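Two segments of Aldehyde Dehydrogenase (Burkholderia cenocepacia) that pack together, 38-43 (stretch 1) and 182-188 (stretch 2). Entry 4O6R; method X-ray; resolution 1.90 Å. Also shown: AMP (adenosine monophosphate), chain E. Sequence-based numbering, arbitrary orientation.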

# COMPACT_ATOMS: atom_id res chain seq x y z
N VAL A 38 -26.65 -40.66 16.72
CA VAL A 38 -25.35 -40.30 17.23
C VAL A 38 -24.27 -40.78 16.28
O VAL A 38 -24.11 -41.97 16.10
CB VAL A 38 -25.12 -40.94 18.61
CG1 VAL A 38 -23.71 -40.62 19.12
CG2 VAL A 38 -26.19 -40.45 19.57
N ILE A 39 -23.53 -39.85 15.71
CA ILE A 39 -22.40 -40.18 14.86
C ILE A 39 -21.30 -40.73 15.75
O ILE A 39 -20.78 -41.81 15.52
CB ILE A 39 -21.91 -38.96 14.07
CG1 ILE A 39 -23.02 -38.43 13.14
CG2 ILE A 39 -20.66 -39.29 13.25
CD1 ILE A 39 -22.74 -37.05 12.61
N THR A 40 -20.97 -40.00 16.79
CA THR A 40 -19.88 -40.37 17.68
C THR A 40 -19.96 -39.47 18.90
O THR A 40 -20.71 -38.49 18.92
CB THR A 40 -18.50 -40.15 17.01
OG1 THR A 40 -17.46 -40.56 17.89
CG2 THR A 40 -18.27 -38.62 16.62
N LYS A 41 -19.15 -39.80 19.90
CA LYS A 41 -18.88 -38.89 21.00
C LYS A 41 -17.55 -38.20 20.72
O LYS A 41 -16.65 -38.83 20.17
CB LYS A 41 -18.80 -39.67 22.34
CG LYS A 41 -20.02 -40.53 22.63
CD LYS A 41 -19.92 -41.22 23.98
CE LYS A 41 -21.24 -41.84 24.39
NZ LYS A 41 -22.28 -40.80 24.67
N ILE A 42 -17.44 -36.92 21.07
CA ILE A 42 -16.15 -36.23 21.02
C ILE A 42 -15.68 -35.88 22.43
O ILE A 42 -16.49 -35.76 23.34
CB ILE A 42 -16.21 -34.90 20.24
CG1 ILE A 42 -17.35 -34.02 20.73
CG2 ILE A 42 -16.30 -35.17 18.74
CD1 ILE A 42 -17.10 -32.55 20.53
N ALA A 43 -14.38 -35.71 22.60
CA ALA A 43 -13.87 -35.16 23.84
C ALA A 43 -14.41 -33.73 24.06
O ALA A 43 -14.52 -32.94 23.11
CB ALA A 43 -12.36 -35.21 23.83
N SER A 182 -17.53 -25.36 16.84
CA SER A 182 -18.80 -25.72 17.43
C SER A 182 -18.81 -27.17 17.81
O SER A 182 -18.42 -28.05 17.02
CB SER A 182 -19.95 -25.52 16.44
OG SER A 182 -21.13 -25.93 17.06
N GLU A 183 -19.29 -27.43 19.03
CA GLU A 183 -19.44 -28.80 19.51
C GLU A 183 -20.57 -29.52 18.79
O GLU A 183 -20.64 -30.74 18.86
CB GLU A 183 -19.64 -28.83 21.04
CG GLU A 183 -20.98 -28.33 21.55
CD GLU A 183 -21.16 -26.83 21.57
OE1 GLU A 183 -20.29 -26.04 21.10
OE2 GLU A 183 -22.21 -26.43 22.12
N ILE A 184 -21.44 -28.77 18.11
CA ILE A 184 -22.51 -29.35 17.28
C ILE A 184 -21.94 -30.00 16.01
O ILE A 184 -22.51 -31.00 15.53
CB ILE A 184 -23.57 -28.28 16.85
CG1 ILE A 184 -24.10 -27.49 18.06
CG2 ILE A 184 -24.73 -28.93 16.11
CD1 ILE A 184 -24.50 -28.36 19.21
N THR A 185 -20.87 -29.42 15.45
CA THR A 185 -20.32 -29.87 14.17
C THR A 185 -18.79 -29.82 14.20
O THR A 185 -18.18 -29.02 13.49
CB THR A 185 -20.77 -28.94 13.02
OG1 THR A 185 -20.37 -27.58 13.29
CG2 THR A 185 -22.26 -29.00 12.84
N PRO A 186 -18.16 -30.63 15.07
CA PRO A 186 -16.71 -30.46 15.28
C PRO A 186 -15.85 -31.32 14.36
O PRO A 186 -14.63 -31.22 14.38
CB PRO A 186 -16.52 -30.95 16.71
CG PRO A 186 -17.53 -32.04 16.84
CD PRO A 186 -18.75 -31.48 16.12
N LEU A 187 -16.46 -32.21 13.61
CA LEU A 187 -15.69 -33.34 13.07
C LEU A 187 -14.70 -32.95 11.94
O LEU A 187 -13.55 -33.41 11.93
CB LEU A 187 -16.62 -34.45 12.64
CG LEU A 187 -17.44 -35.06 13.79
CD1 LEU A 187 -18.40 -36.09 13.28
CD2 LEU A 187 -16.52 -35.68 14.84
N SER A 188 -15.13 -32.09 11.03
CA SER A 188 -14.26 -31.71 9.92
C SER A 188 -13.04 -30.90 10.40
O SER A 188 -11.95 -31.03 9.85
CB SER A 188 -15.08 -30.99 8.83
OG SER A 188 -15.53 -29.73 9.31
P AMP E . -23.59 -18.50 19.69
O1P AMP E . -23.45 -17.18 19.01
O2P AMP E . -23.73 -18.36 21.22
O3P AMP E . -24.61 -19.42 18.99
O5' AMP E . -22.19 -19.35 19.50
C5' AMP E . -21.25 -19.42 18.39
C4' AMP E . -19.95 -20.07 18.94
O4' AMP E . -19.62 -19.45 20.20
C3' AMP E . -19.98 -21.57 19.25
O3' AMP E . -18.74 -22.29 18.93
C2' AMP E . -20.31 -21.59 20.75
O2' AMP E . -19.99 -22.80 21.47
C1' AMP E . -19.56 -20.37 21.29
N9 AMP E . -20.09 -19.78 22.57
C8 AMP E . -21.34 -19.90 23.10
N7 AMP E . -21.43 -19.25 24.30
C5 AMP E . -20.22 -18.67 24.57
C6 AMP E . -19.60 -17.83 25.63
N6 AMP E . -20.29 -17.44 26.72
N1 AMP E . -18.32 -17.43 25.53
C2 AMP E . -17.60 -17.81 24.46
N3 AMP E . -18.08 -18.58 23.46
C4 AMP E . -19.35 -19.04 23.43

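Packing of strand 38-43 against segment 182-188, a loop that leads into a helix, in the aldehyde dehydrogenase of Burkholderia cenocepacia. The two segments lie far apart in sequence and bury 218 Å² between them, both sides summed. No hydrogen bond crosses the contact; it is held by side-chain packing, and the backbones stay well apart, the nearest CA atoms being those of Ile 42 and Pro 186 at 8.2 Å.

The apolar contacts centre on Leu 187 and Ile 42, which give up the most surface, 67 and 69 Å². Leu 187 (chi1 m, chi2 t) reaches the strand with both methyls: its CD1 lies 3.9 Å from CG2 of Ile 39, and its CD2 lies 3.9 Å from CG2 of Ile 42. The leucine therefore spans the strand from Ile 39 to Ile 42. Ile 42 (chi1 p, chi2 t) likewise uses two branches. While its CG2 meets Leu 187, its CD1 extends to the proline ring, 3.7 Å from CG of Pro 186, the shortest approach in the contact. These distances are those of methyl and methylene groups in van der Waals contact.

The CA-to-CB bond of Thr 40 also points toward the other segment, and its methyl makes the contact: CG2 of Thr 40 is 3.9 Å from CD2 of Leu 187. Its hydroxyl is engaged within the strand, where OG1 of Thr 40 donates to O of Lys 41 at 3.0 Å. With chi1 at t, the threonine can offer carbon to the leucine while its oxygen is used locally. The closest atom of Glu 183 to the strand is its carbonyl O, 4.3 Å from CD1 of Ile 42, and CB of Glu 183 is little farther from the same CD1, at 4.5 Å. Its CA-to-CB bond points sideways, and the end of the side chain leads away from the strand. The CA-to-CB bond of Lys 41 points away, and the residue loses no surface here; its NZ is hydrogen-bonded elsewhere in the structure.

Within the loop, Ser 182 makes two local links: its side-chain OG accepts from N of Ile 184 at 3.0 Å (N-H...O angle 146°), and its backbone O accepts from N of Thr 185 at 3.2 Å. Together they tie down the turn that precedes Pro 186.

The carboxylate of Glu 183 is directed to AMP, whose O2' donates a weak hydrogen bond to OE1 of Glu 183 at 3.3 Å. CA of Ser 182 comes within 3.7 Å of O3' of AMP. Glu 183 thus lies between the strand and the ribose, with its carboxylate at the ribose.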